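Local coordinates for sugar ABC transporter, sugar-binding protein (PDB 2HEU) that probably captures a sugar outside the cell and delivers it to an ABC transporter for uptake, and is seen here without bound sugar, at residues Thr20-Asn25 with Asp70-Val75; Tyr78-Glu83 with Val289-Leu294; Phe93-Asn98 with Asn116-Asn121; Thr125-Gly130 with Gly257-Thr262; Trp296-Thr301 with Ala310-Met315. All blocks are in the same frame, centred on the assembly; numbering follows the deposited sequence.

Contact 1: residues Thr20-Asn25 with Asp70-Val75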
# COMPACT_ATOMS: atom_id res chain seq x y z
N THR A 20 8.57 29.68 11.04
CA THR A 20 8.89 28.29 11.06
C THR A 20 7.65 27.42 11.17
O THR A 20 6.72 27.67 12.04
CB THR A 20 9.83 27.98 12.24
OG1 THR A 20 10.97 28.82 12.19
CG2 THR A 20 10.30 26.52 12.21
N ILE A 21 7.57 26.41 10.33
CA ILE A 21 6.51 25.42 10.37
C ILE A 21 7.13 24.06 10.60
O ILE A 21 8.29 23.82 10.37
CB ILE A 21 5.72 25.44 9.06
CG1 ILE A 21 6.54 25.17 7.84
CG2 ILE A 21 4.88 26.76 8.94
CD1 ILE A 21 5.78 24.89 6.56
N GLU A 22 6.29 23.15 11.12
CA GLU A 22 6.66 21.77 11.36
C GLU A 22 6.08 20.86 10.31
O GLU A 22 4.91 20.96 9.97
CB GLU A 22 6.10 21.30 12.70
CG GLU A 22 6.42 19.86 13.01
CD GLU A 22 5.93 19.31 14.27
OE1 GLU A 22 5.49 20.11 15.14
OE2 GLU A 22 5.97 18.10 14.53
N TYR A 23 6.93 19.99 9.79
CA TYR A 23 6.52 18.85 8.92
C TYR A 23 6.73 17.60 9.75
O TYR A 23 7.88 17.21 10.06
CB TYR A 23 7.31 18.80 7.61
CG TYR A 23 7.09 17.51 6.91
CD1 TYR A 23 5.83 17.01 6.68
CD2 TYR A 23 8.16 16.70 6.54
CE1 TYR A 23 5.65 15.75 6.11
CE2 TYR A 23 7.97 15.45 5.97
CZ TYR A 23 6.70 14.98 5.78
OH TYR A 23 6.47 13.70 5.29
N PHE A 24 5.62 16.95 10.11
CA PHE A 24 5.67 15.71 10.93
C PHE A 24 5.73 14.51 9.96
O PHE A 24 4.76 14.17 9.32
CB PHE A 24 4.43 15.64 11.82
CG PHE A 24 4.43 14.50 12.78
CD1 PHE A 24 4.99 14.60 14.06
CD2 PHE A 24 3.86 13.26 12.43
CE1 PHE A 24 4.94 13.53 14.99
CE2 PHE A 24 3.82 12.24 13.34
CZ PHE A 24 4.37 12.39 14.59
N ASN A 25 6.94 13.96 9.83
CA ASN A 25 7.18 12.91 8.85
C ASN A 25 6.93 11.53 9.44
O ASN A 25 7.29 11.26 10.59
CB ASN A 25 8.65 13.01 8.47
CG ASN A 25 9.00 12.07 7.33
OD1 ASN A 25 8.27 11.95 6.34
ND2 ASN A 25 10.18 11.48 7.40
N ASP A 70 -2.05 19.94 19.76
CA ASP A 70 -0.72 20.35 19.31
C ASP A 70 -0.46 19.69 17.97
O ASP A 70 0.39 18.83 17.83
CB ASP A 70 0.30 19.85 20.30
CG ASP A 70 1.69 20.10 19.89
OD1 ASP A 70 1.98 20.97 19.04
OD2 ASP A 70 2.55 19.32 20.37
N VAL A 71 -1.26 20.12 16.94
CA VAL A 71 -1.24 19.51 15.60
C VAL A 71 -0.10 20.08 14.77
O VAL A 71 0.02 21.31 14.63
CB VAL A 71 -2.61 19.70 14.86
CG1 VAL A 71 -2.62 18.97 13.50
CG2 VAL A 71 -3.77 19.27 15.70
N PRO A 72 0.82 19.22 14.23
CA PRO A 72 1.85 19.77 13.38
C PRO A 72 1.26 20.53 12.20
O PRO A 72 0.17 20.23 11.70
CB PRO A 72 2.59 18.55 12.91
CG PRO A 72 2.30 17.52 13.92
CD PRO A 72 0.92 17.76 14.38
N ASP A 73 1.98 21.55 11.66
CA ASP A 73 1.44 22.36 10.55
C ASP A 73 1.17 21.48 9.34
O ASP A 73 0.13 21.67 8.72
CB ASP A 73 2.41 23.47 10.20
CG ASP A 73 2.72 24.32 11.43
OD1 ASP A 73 1.95 25.17 11.79
OD2 ASP A 73 3.76 24.05 12.07
N VAL A 74 2.11 20.64 8.98
CA VAL A 74 1.96 19.72 7.86
C VAL A 74 2.23 18.35 8.41
O VAL A 74 3.22 18.12 9.07
CB VAL A 74 2.92 20.05 6.71
CG1 VAL A 74 2.67 19.09 5.53
CG2 VAL A 74 2.71 21.51 6.20
N VAL A 75 1.30 17.41 8.14
CA VAL A 75 1.36 16.07 8.71
C VAL A 75 1.38 15.03 7.63
O VAL A 75 0.50 14.98 6.78
CB VAL A 75 0.09 15.83 9.60
CG1 VAL A 75 0.14 14.46 10.24
CG2 VAL A 75 0.01 16.92 10.69

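Contact 2: residues Tyr78-Glu83 with Val289-Leu294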
# COMPACT_ATOMS: atom_id res chain seq x y z
N TYR A 78 -1.48 8.65 6.86
CA TYR A 78 -1.86 7.72 5.82
C TYR A 78 -3.36 7.87 5.61
O TYR A 78 -4.17 7.77 6.54
CB TYR A 78 -1.45 6.30 6.24
CG TYR A 78 -0.01 6.17 6.49
CD1 TYR A 78 0.92 6.43 5.46
CD2 TYR A 78 0.52 5.85 7.71
CE1 TYR A 78 2.25 6.39 5.66
CE2 TYR A 78 1.90 5.73 7.94
CZ TYR A 78 2.78 6.05 6.94
OH TYR A 78 4.10 5.96 7.13
N PRO A 79 -3.78 8.16 4.37
CA PRO A 79 -5.14 8.66 4.16
C PRO A 79 -6.21 7.60 4.28
O PRO A 79 -7.40 7.98 4.42
CB PRO A 79 -5.08 9.34 2.80
CG PRO A 79 -4.00 8.60 2.08
CD PRO A 79 -2.93 8.29 3.15
N GLN A 80 -5.86 6.32 4.23
CA GLN A 80 -6.83 5.24 4.51
C GLN A 80 -7.12 5.10 5.95
O GLN A 80 -8.04 4.34 6.31
CB GLN A 80 -6.35 3.92 3.95
CG GLN A 80 -5.31 3.25 4.76
CD GLN A 80 -3.92 3.65 4.33
OE1 GLN A 80 -3.64 4.82 3.83
NE2 GLN A 80 -3.02 2.72 4.28
N SER A 81 -6.35 5.73 6.84
CA SER A 81 -6.47 5.47 8.26
C SER A 81 -7.75 5.99 8.83
O SER A 81 -8.33 6.99 8.39
CB SER A 81 -5.30 6.06 9.02
OG SER A 81 -5.27 7.48 9.00
N ILE A 82 -8.20 5.34 9.90
CA ILE A 82 -9.39 5.79 10.62
C ILE A 82 -9.10 7.16 11.22
O ILE A 82 -10.00 7.99 11.31
CB ILE A 82 -9.78 4.75 11.72
CG1 ILE A 82 -10.04 3.36 11.06
CG2 ILE A 82 -11.02 5.23 12.48
CD1 ILE A 82 -10.94 3.38 9.79
N GLU A 83 -7.87 7.40 11.64
CA GLU A 83 -7.52 8.71 12.18
C GLU A 83 -7.73 9.81 11.16
O GLU A 83 -8.24 10.86 11.52
CB GLU A 83 -6.10 8.78 12.74
CG GLU A 83 -5.93 7.97 13.94
CD GLU A 83 -5.96 6.48 13.74
OE1 GLU A 83 -5.61 5.95 12.61
OE2 GLU A 83 -6.26 5.85 14.80
N VAL A 289 -3.65 -3.42 -5.10
CA VAL A 289 -4.21 -2.76 -3.91
C VAL A 289 -3.07 -2.02 -3.23
O VAL A 289 -1.94 -2.45 -3.27
CB VAL A 289 -4.87 -3.80 -2.95
CG1 VAL A 289 -3.90 -4.83 -2.44
CG2 VAL A 289 -5.60 -3.09 -1.83
N GLY A 290 -3.42 -0.87 -2.64
CA GLY A 290 -2.45 -0.10 -1.92
C GLY A 290 -3.07 1.19 -1.47
O GLY A 290 -4.29 1.42 -1.66
N ALA A 291 -2.28 2.09 -0.86
CA ALA A 291 -2.83 3.39 -0.44
C ALA A 291 -1.70 4.38 -0.33
O ALA A 291 -0.54 4.06 -0.36
CB ALA A 291 -3.59 3.29 0.88
N GLY A 292 -2.07 5.63 -0.11
CA GLY A 292 -1.10 6.73 0.04
C GLY A 292 -0.06 6.43 1.09
O GLY A 292 -0.37 5.93 2.17
N ASP A 293 1.17 6.84 0.75
CA ASP A 293 2.32 6.58 1.55
C ASP A 293 2.94 7.97 1.95
O ASP A 293 2.74 8.42 3.09
CB ASP A 293 3.31 5.68 0.77
CG ASP A 293 4.57 5.36 1.53
OD1 ASP A 293 4.46 5.31 2.78
OD2 ASP A 293 5.68 5.14 0.98
N LEU A 294 3.66 8.59 1.03
CA LEU A 294 3.95 10.04 1.22
C LEU A 294 2.69 10.78 0.93
O LEU A 294 2.24 10.83 -0.23
CB LEU A 294 5.10 10.47 0.33
CG LEU A 294 5.63 11.90 0.71
CD1 LEU A 294 6.49 11.85 1.99
CD2 LEU A 294 6.38 12.54 -0.44
O HOH W 1 -0.29 3.46 3.41

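Contact 3: residues Phe93-Asn98 with Asn116-Asn121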
# COMPACT_ATOMS: atom_id res chain seq x y z
N PHE A 93 -8.17 19.16 10.06
CA PHE A 93 -7.40 19.44 8.84
C PHE A 93 -8.06 20.39 7.86
O PHE A 93 -9.30 20.42 7.76
CB PHE A 93 -7.06 18.10 8.09
CG PHE A 93 -6.24 17.16 8.89
CD1 PHE A 93 -4.97 17.53 9.33
CD2 PHE A 93 -6.70 15.85 9.13
CE1 PHE A 93 -4.15 16.67 10.01
CE2 PHE A 93 -5.89 15.00 9.90
CZ PHE A 93 -4.63 15.40 10.31
N GLU A 94 -7.23 21.22 7.22
CA GLU A 94 -7.72 22.14 6.22
C GLU A 94 -8.34 21.38 5.04
O GLU A 94 -7.80 20.39 4.57
CB GLU A 94 -6.57 23.00 5.73
CG GLU A 94 -7.03 24.10 4.77
CD GLU A 94 -5.97 25.03 4.33
OE1 GLU A 94 -4.82 24.95 4.72
OE2 GLU A 94 -6.33 25.97 3.52
N ASP A 95 -9.47 21.84 4.54
CA ASP A 95 -10.09 21.38 3.37
C ASP A 95 -9.27 21.85 2.18
O ASP A 95 -9.08 23.02 1.87
CB ASP A 95 -11.58 21.90 3.30
CG ASP A 95 -12.30 21.52 2.03
OD1 ASP A 95 -11.78 20.73 1.22
OD2 ASP A 95 -13.46 22.00 1.88
N LEU A 96 -8.70 20.87 1.49
CA LEU A 96 -7.86 21.07 0.31
C LEU A 96 -8.57 21.01 -1.03
O LEU A 96 -7.93 21.11 -2.10
CB LEU A 96 -6.67 20.14 0.29
CG LEU A 96 -5.88 20.04 1.64
CD1 LEU A 96 -4.71 19.06 1.44
CD2 LEU A 96 -5.32 21.37 2.10
N SER A 97 -9.89 20.75 -1.02
CA SER A 97 -10.62 20.43 -2.27
C SER A 97 -10.47 21.40 -3.38
O SER A 97 -10.40 20.93 -4.55
CB SER A 97 -12.14 20.33 -1.94
OG SER A 97 -12.39 19.40 -0.91
N ASN A 98 -10.33 22.69 -3.06
CA ASN A 98 -10.33 23.76 -4.04
C ASN A 98 -8.93 24.31 -4.29
O ASN A 98 -8.83 25.27 -5.02
CB ASN A 98 -11.32 24.83 -3.57
CG ASN A 98 -12.66 24.25 -3.24
OD1 ASN A 98 -13.28 23.60 -4.08
ND2 ASN A 98 -13.05 24.35 -2.00
N ASN A 116 -16.81 13.34 3.70
CA ASN A 116 -17.94 14.26 3.37
C ASN A 116 -17.68 15.00 2.05
O ASN A 116 -17.96 16.21 1.94
CB ASN A 116 -18.21 15.26 4.49
CG ASN A 116 -18.47 14.60 5.84
OD1 ASN A 116 -17.97 15.07 6.89
ND2 ASN A 116 -19.30 13.56 5.84
N GLU A 117 -17.19 14.22 1.08
CA GLU A 117 -16.87 14.56 -0.31
C GLU A 117 -15.73 15.62 -0.45
O GLU A 117 -15.45 16.04 -1.59
CB GLU A 117 -18.11 15.01 -1.09
CG GLU A 117 -19.26 13.97 -1.20
CD GLU A 117 -19.97 13.71 0.12
OE1 GLU A 117 -20.47 14.66 0.76
OE2 GLU A 117 -20.03 12.53 0.54
N LYS A 118 -15.06 16.00 0.66
CA LYS A 118 -13.98 16.96 0.65
C LYS A 118 -12.66 16.29 0.79
O LYS A 118 -12.57 15.24 1.44
CB LYS A 118 -14.22 17.98 1.79
CG LYS A 118 -15.44 18.78 1.63
CD LYS A 118 -15.74 19.66 2.84
CE LYS A 118 -16.37 18.87 3.93
NZ LYS A 118 -17.84 18.60 3.61
N VAL A 119 -11.66 16.81 0.11
CA VAL A 119 -10.34 16.25 0.18
C VAL A 119 -9.51 16.95 1.22
O VAL A 119 -9.36 18.16 1.23
CB VAL A 119 -9.65 16.36 -1.23
CG1 VAL A 119 -8.18 16.00 -1.16
CG2 VAL A 119 -10.40 15.54 -2.24
N TYR A 120 -8.88 16.15 2.11
CA TYR A 120 -8.07 16.62 3.17
C TYR A 120 -6.64 16.17 3.13
O TYR A 120 -5.90 16.44 4.10
CB TYR A 120 -8.70 16.18 4.53
CG TYR A 120 -10.07 16.77 4.81
CD1 TYR A 120 -10.20 18.05 5.38
CD2 TYR A 120 -11.22 16.11 4.46
CE1 TYR A 120 -11.42 18.64 5.66
CE2 TYR A 120 -12.43 16.69 4.72
CZ TYR A 120 -12.54 17.96 5.27
OH TYR A 120 -13.76 18.51 5.57
N ASN A 121 -6.22 15.47 2.08
CA ASN A 121 -4.89 14.89 2.07
C ASN A 121 -4.42 14.86 0.65
O ASN A 121 -5.23 14.52 -0.27
CB ASN A 121 -4.93 13.50 2.71
CG ASN A 121 -3.65 12.78 2.76
OD1 ASN A 121 -3.23 12.16 1.80
ND2 ASN A 121 -3.00 12.84 3.95
O HOH W 2 -5.44 19.01 5.08

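Contact 4: residues Thr125-Gly130 with Gly257-Thr262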
# COMPACT_ATOMS: atom_id res chain seq x y z
N THR A 125 2.57 9.68 -3.12
CA THR A 125 2.94 8.37 -3.54
C THR A 125 2.02 7.37 -2.89
O THR A 125 1.28 7.68 -1.93
CB THR A 125 4.35 8.00 -3.17
OG1 THR A 125 4.46 7.90 -1.75
CG2 THR A 125 5.40 8.98 -3.76
N ALA A 126 2.01 6.14 -3.42
CA ALA A 126 1.23 5.06 -2.83
C ALA A 126 1.99 3.80 -2.93
O ALA A 126 2.88 3.65 -3.76
CB ALA A 126 -0.11 4.88 -3.57
N ASN A 127 1.66 2.83 -2.08
CA ASN A 127 2.10 1.49 -2.26
C ASN A 127 1.17 0.68 -3.18
O ASN A 127 0.11 1.15 -3.55
CB ASN A 127 2.41 0.82 -0.91
CG ASN A 127 1.28 0.87 0.05
OD1 ASN A 127 0.12 0.66 -0.28
ND2 ASN A 127 1.59 1.18 1.26
N ALA A 128 1.63 -0.51 -3.52
CA ALA A 128 0.92 -1.46 -4.35
C ALA A 128 1.27 -2.85 -3.87
O ALA A 128 2.15 -3.02 -3.00
CB ALA A 128 1.21 -1.25 -5.81
N TYR A 129 0.63 -3.85 -4.44
CA TYR A 129 0.86 -5.24 -4.04
C TYR A 129 0.76 -6.15 -5.21
O TYR A 129 -0.07 -5.98 -6.12
CB TYR A 129 -0.21 -5.62 -2.99
CG TYR A 129 0.03 -6.97 -2.33
CD1 TYR A 129 0.63 -7.05 -1.09
CD2 TYR A 129 -0.33 -8.14 -2.95
CE1 TYR A 129 0.88 -8.31 -0.46
CE2 TYR A 129 -0.14 -9.37 -2.39
CZ TYR A 129 0.47 -9.48 -1.12
OH TYR A 129 0.61 -10.70 -0.56
N GLY A 130 1.57 -7.18 -5.24
CA GLY A 130 1.48 -8.18 -6.30
C GLY A 130 2.48 -9.30 -6.07
O GLY A 130 2.84 -9.60 -4.94
N GLY A 257 4.18 -6.50 -0.97
CA GLY A 257 3.96 -5.13 -1.41
C GLY A 257 5.14 -4.57 -2.12
O GLY A 257 6.26 -5.09 -2.11
N SER A 258 4.91 -3.38 -2.71
CA SER A 258 5.97 -2.61 -3.38
C SER A 258 7.12 -2.23 -2.49
O SER A 258 8.21 -1.97 -2.97
CB SER A 258 5.29 -1.32 -3.96
OG SER A 258 4.55 -0.61 -3.01
N TRP A 259 6.85 -2.18 -1.18
CA TRP A 259 7.87 -1.86 -0.20
C TRP A 259 9.02 -2.88 -0.23
O TRP A 259 10.14 -2.59 0.18
CB TRP A 259 7.29 -1.80 1.22
CG TRP A 259 6.48 -2.97 1.60
CD1 TRP A 259 6.93 -4.19 2.03
CD2 TRP A 259 5.04 -3.10 1.54
NE1 TRP A 259 5.86 -5.05 2.27
CE2 TRP A 259 4.71 -4.41 1.96
CE3 TRP A 259 4.00 -2.24 1.15
CZ2 TRP A 259 3.37 -4.85 2.01
CZ3 TRP A 259 2.68 -2.67 1.20
CH2 TRP A 259 2.39 -3.95 1.66
N ALA A 260 8.77 -4.11 -0.68
CA ALA A 260 9.72 -5.20 -0.53
C ALA A 260 10.95 -5.05 -1.43
O ALA A 260 11.98 -5.62 -1.14
CB ALA A 260 9.06 -6.56 -0.77
N ILE A 261 10.82 -4.32 -2.53
CA ILE A 261 11.94 -4.26 -3.49
C ILE A 261 13.22 -3.72 -2.83
O ILE A 261 14.32 -4.19 -3.15
CB ILE A 261 11.58 -3.45 -4.75
CG1 ILE A 261 12.64 -3.61 -5.83
CG2 ILE A 261 11.25 -2.00 -4.45
CD1 ILE A 261 12.98 -5.04 -6.26
N THR A 262 13.10 -2.81 -1.90
CA THR A 262 14.24 -2.24 -1.24
C THR A 262 15.03 -3.32 -0.50
O THR A 262 16.28 -3.48 -0.64
CB THR A 262 13.70 -1.21 -0.24
OG1 THR A 262 12.76 -0.29 -0.90
CG2 THR A 262 14.84 -0.43 0.39

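Contact 5: residues Trp296-Thr301 with Ala310-Met315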
# COMPACT_ATOMS: atom_id res chain seq x y z
N TRP A 296 0.15 13.98 2.62
CA TRP A 296 0.19 15.11 3.57
C TRP A 296 -1.14 15.79 3.71
O TRP A 296 -1.89 16.01 2.76
CB TRP A 296 1.20 16.17 3.14
CG TRP A 296 2.63 15.76 3.07
CD1 TRP A 296 3.18 14.56 3.49
CD2 TRP A 296 3.74 16.47 2.51
NE1 TRP A 296 4.51 14.54 3.25
CE2 TRP A 296 4.91 15.74 2.68
CE3 TRP A 296 3.82 17.76 1.95
CZ2 TRP A 296 6.17 16.19 2.27
CZ3 TRP A 296 5.06 18.21 1.56
CH2 TRP A 296 6.21 17.43 1.72
N SER A 297 -1.38 16.20 4.97
CA SER A 297 -2.52 17.04 5.37
C SER A 297 -2.00 18.30 6.10
O SER A 297 -0.84 18.29 6.56
CB SER A 297 -3.45 16.25 6.28
OG SER A 297 -4.03 15.14 5.60
N ILE A 298 -2.81 19.32 6.13
CA ILE A 298 -2.42 20.60 6.76
C ILE A 298 -3.30 20.83 7.93
O ILE A 298 -4.52 20.68 7.86
CB ILE A 298 -2.55 21.75 5.76
CG1 ILE A 298 -1.69 21.53 4.51
CG2 ILE A 298 -2.21 23.09 6.44
CD1 ILE A 298 -1.86 22.61 3.47
N SER A 299 -2.72 21.21 9.09
CA SER A 299 -3.57 21.57 10.22
C SER A 299 -4.52 22.72 9.87
O SER A 299 -4.12 23.76 9.36
CB SER A 299 -2.68 22.04 11.37
OG SER A 299 -3.50 22.50 12.44
N ALA A 300 -5.79 22.56 10.27
CA ALA A 300 -6.78 23.60 10.17
C ALA A 300 -6.56 24.78 11.10
O ALA A 300 -7.18 25.81 10.96
CB ALA A 300 -8.16 23.07 10.45
N THR A 301 -5.65 24.60 12.05
CA THR A 301 -5.37 25.61 13.06
C THR A 301 -3.96 26.09 13.03
O THR A 301 -3.53 26.78 13.96
CB THR A 301 -5.77 25.08 14.43
OG1 THR A 301 -5.05 23.91 14.74
CG2 THR A 301 -7.27 24.86 14.60
N ALA A 310 2.33 26.50 0.99
CA ALA A 310 3.44 26.62 0.05
C ALA A 310 4.30 25.37 0.15
O ALA A 310 4.84 24.97 -0.91
CB ALA A 310 4.28 27.89 0.39
N PHE A 311 4.50 24.84 1.32
CA PHE A 311 5.31 23.62 1.39
C PHE A 311 4.67 22.43 0.67
O PHE A 311 5.33 21.69 -0.05
CB PHE A 311 5.62 23.32 2.90
CG PHE A 311 6.57 22.18 3.14
CD1 PHE A 311 7.86 22.30 2.74
CD2 PHE A 311 6.15 21.03 3.71
CE1 PHE A 311 8.78 21.32 3.01
CE2 PHE A 311 7.08 20.02 3.91
CZ PHE A 311 8.39 20.15 3.58
N VAL A 312 3.36 22.28 0.90
CA VAL A 312 2.61 21.22 0.21
C VAL A 312 2.67 21.45 -1.33
O VAL A 312 2.95 20.52 -2.10
CB VAL A 312 1.21 21.14 0.71
CG1 VAL A 312 0.38 20.10 -0.07
CG2 VAL A 312 1.18 20.78 2.22
N GLU A 313 2.42 22.70 -1.75
CA GLU A 313 2.45 23.00 -3.18
C GLU A 313 3.80 22.66 -3.78
O GLU A 313 3.87 22.13 -4.89
CB GLU A 313 2.08 24.47 -3.41
CG GLU A 313 2.00 24.80 -4.88
CD GLU A 313 3.25 25.29 -5.51
OE1 GLU A 313 3.93 26.16 -4.88
OE2 GLU A 313 3.50 24.95 -6.68
N TYR A 314 4.88 22.99 -3.11
CA TYR A 314 6.18 22.76 -3.61
C TYR A 314 6.37 21.28 -3.96
O TYR A 314 6.91 20.95 -5.04
CB TYR A 314 7.26 23.20 -2.55
CG TYR A 314 8.64 23.18 -3.03
CD1 TYR A 314 9.59 22.30 -2.57
CD2 TYR A 314 9.08 24.11 -3.96
CE1 TYR A 314 10.86 22.31 -2.97
CE2 TYR A 314 10.40 24.16 -4.40
CZ TYR A 314 11.27 23.24 -3.91
OH TYR A 314 12.58 23.19 -4.36
N MET A 315 5.92 20.39 -3.07
CA MET A 315 6.10 18.96 -3.31
C MET A 315 5.28 18.45 -4.47
O MET A 315 5.60 17.36 -5.02
CB MET A 315 5.80 18.21 -2.01
CG MET A 315 6.26 16.74 -2.00
SD MET A 315 8.01 16.69 -1.73
CE MET A 315 7.95 16.02 -2.66

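Contact 1: residues Thr20-Asn25 with Asp70-Val75
The side chains of Glu22 and Phe24 both pack against the ring of Pro72, crossing it obliquely. Glu22 is extended beyond CG, and its carboxylate carbon CD comes 3.7 Å from Pro72 CB. Phe24 brings CB to 3.5 Å from Pro72 CG, and its ring leads away, with Glu22 OE2 in its plane, at the edge. That oxygen also forms a salt bridge with Arg65 of helix 58-67, which probably keeps the carboxylate charged beside the aromatic edge. Between the backbones runs a parallel ladder: Val74 N donates to Glu22 O at 3.0 Å and Phe24 N to Val74 O at 2.9 Å. This joins strand 19-24 to strand 74-76 in the five-stranded sheet of the amino-terminal lobe, strand order 2-1-3-5-4, the late strand 295-298 running antiparallel inside the sheet, consistent with the class II solute-binding fold. On the face bearing Tyr23, that ring's CD1 lies 4.0 Å from Val74 CG1. Just before strand 74-76, a side chain continues the pairing: Glu22 N donates to Asp73 OD2 at 2.8 Å, nearly straight at 170°. OD2 is met on its anti side, 24° out of the carboxylate plane, while OD1 bonds Thr302.

Contact 2: residues Tyr78-Glu83 with Val289-Leu294
Ala291 points its CB at Gln80, and the methyl carbon meets the whole carboxamide: it is 3.3 Å from Gln80 OE1, with Gln80 CD and NE2 only slightly farther. A bend at chi2 (-90°) brings Gln80 CD to this methyl, and Gln80 OE1 is buried here without a polar partner in the model. At Gly292 the backbone runs close to the Pro79 ring, its CA 4.0 Å from Pro79 CG. Gly292 O lies 3.6 Å from Pro79 CD and near the plane of the Tyr78 ring, at its edge. A water donates to Gly292 O at 2.8 Å and accepts from Gln80 NE2 at 3.0 Å. Next comes Asp293, whose O sits 3.3 Å from Tyr78 CE1, again at the ring edge. Its carboxylate lies beside the phenol, both side chains pointing the same way with planes 17° apart, while OD2 forms a salt bridge with Lys27. Opposite, Tyr78 to Ser81 is a type I turn in which Tyr78 O takes both the N-H and the hydroxyl of Ser81, the N-cap of helix 82-89. Since 289-294 links strand 288-290 to strand 295-298 of another sheet, the arrangement is consistent with an interlobe crossover in the hinge of a solute-binding protein.

Contact 3: residues Phe93-Asn98 with Asn116-Asn121
An Asx turn on Asp95 sets up Ser97 to hold Val119: Ser97 N and OG both donate to Asp95 OD1, and Ser97 OG in turn accepts from Val119 N at 2.9 Å. Ser97 OG meets the syn lone pair of Asp95 OD1 at 2.6 Å, whereas the Ser97 N-H comes in from above the carboxylate plane. Val119 is gripped at its other end too, its O accepting from Leu96 N at 2.8 Å. These bonds tie together two non-regular segments of the long connection between helix 82-89 and strand 122-123, in the amino-terminal lobe of the solute-binding fold; Glu94 is also bonded through its backbone to Ile298 of the sheet. Lys118 crosses Asp95 at about a right angle, its CD 3.4 Å from Asp95 OD2, but the chain bends at chi3 and chi4 and NZ donates to Asn116 O instead. Tyr120 brings CD1 and CE1 of its ring up to the 93-95 backbone: Phe93 O lies near the ring plane at the edge, 3.5 Å from CE1, and Glu94 O is 3.4 Å from CD1. On the Phe93 side chain, CB reaches Tyr120 CD1 at 4.1 Å.

Contact 4: residues Thr125-Gly130 with Gly257-Thr262
Ala128 O is approached by two groups of the opposite segment: Ser258 N donates to it at 2.8 Å, and Gly257 CA turns a C-H toward it at 3.2 Å. The Ser258 N-H does not arrive in the carbonyl plane but above it, 38° out. Ser258 also serves the other end of the same residue, for Ala128 N donates to Ser258 OG at 3.0 Å. Chi1 of Ser258 (52°) sets OG between its backbone N and carbonyl carbon, where it meets Ala128 N. Ser258 OG also lies 3.3 Å from Asn127 CB. Beyond it the Asn127 amide meets Trp259 at the indole edge: Asn127 CG lies in the ring plane, 4.0 Å from Trp259 CZ3, and amide and ring are turned 83° apart. The amide oxygen OD1 is held by Ala291 N and Trp361 NE1. The indole folds back over its own segment and covers Gly257 CA with one face, off-centre toward the rim. Tyr129 and Gly257 form an antiparallel non-hydrogen-bonded pair, with Tyr129 CD1 3.6 Å from Gly257 N, and Tyr129 OH bonds Thr176 O. Strand 253-257 leaves the sheet through a type I turn, Gly257 to Ala260, that leads into helix 260-265. With both its N-H and its carbonyl bonded to Ser258, Ala128 has its buried polar backbone satisfied, and the serine hydroxyl does the accepting that a strand carbonyl would do if the ladder went on.

Contact 5: residues Trp296-Thr301 with Ala310-Met315
Torsions place CG of Trp296 anti to its carbonyl carbon (chi1 -62°) and CG of Phe311 anti to its backbone N (chi1 -174°). The two side chains cross at about a right angle, yet their ring planes are nearly parallel, 4° apart, and slid until they barely overlap: the centroids of the phenyl and the six-membered indole ring are 5.0 Å apart, and Trp296 CH2 touches Phe311 CE2 at 3.5 Å. Met315, one turn further along the helix, crosses the indole at about a right angle. Its CB is 3.6 Å from Trp296 CZ3, and its SD lies obliquely to the six-membered ring, 4.9 Å from the centroid, in a Met-aromatic contact. Val312 comes between Trp296 and Ile298, its CG2 at the indole edge, 4.0 Å from Trp296 CE3, and 3.7 Å from Ile298 CG1. The side-chain contacts are apolar, though Phe311 O also lies in the indole plane at the ring edge. Helical residues 310-315 run roughly antiparallel to strand 296-298, the two axes 9.7 Å apart at closest approach, and cover a sheet face that also presents Val74. Helix 31-44 packs beside them through Phe41 on Phe311, and Phe124 meets Trp296 edge-to-face.

Overall arrangement
From the N terminus, contact 1 closes first, bringing 70-75 back to 20-25 after one strand and two helices. Contact 2 then opens at 78 and closes only at 289-294, so its loop of about two hundred residues encloses both the short loop of contact 3 and the longer one of contact 4, which follow one another. Contact 5 comes last, a tight strand-to-helix return; no two loops cross. Contacts 1, 3 and 5 cluster in one lobe: strands 74-76 and 295-298 are sheet neighbours, and 93-98 bonds to the latter. Contact 4 belongs to the antiparallel sheet, its centre about 25 to 26 Å from theirs, and 289-294, bonded to 125-130, bridges the two regions.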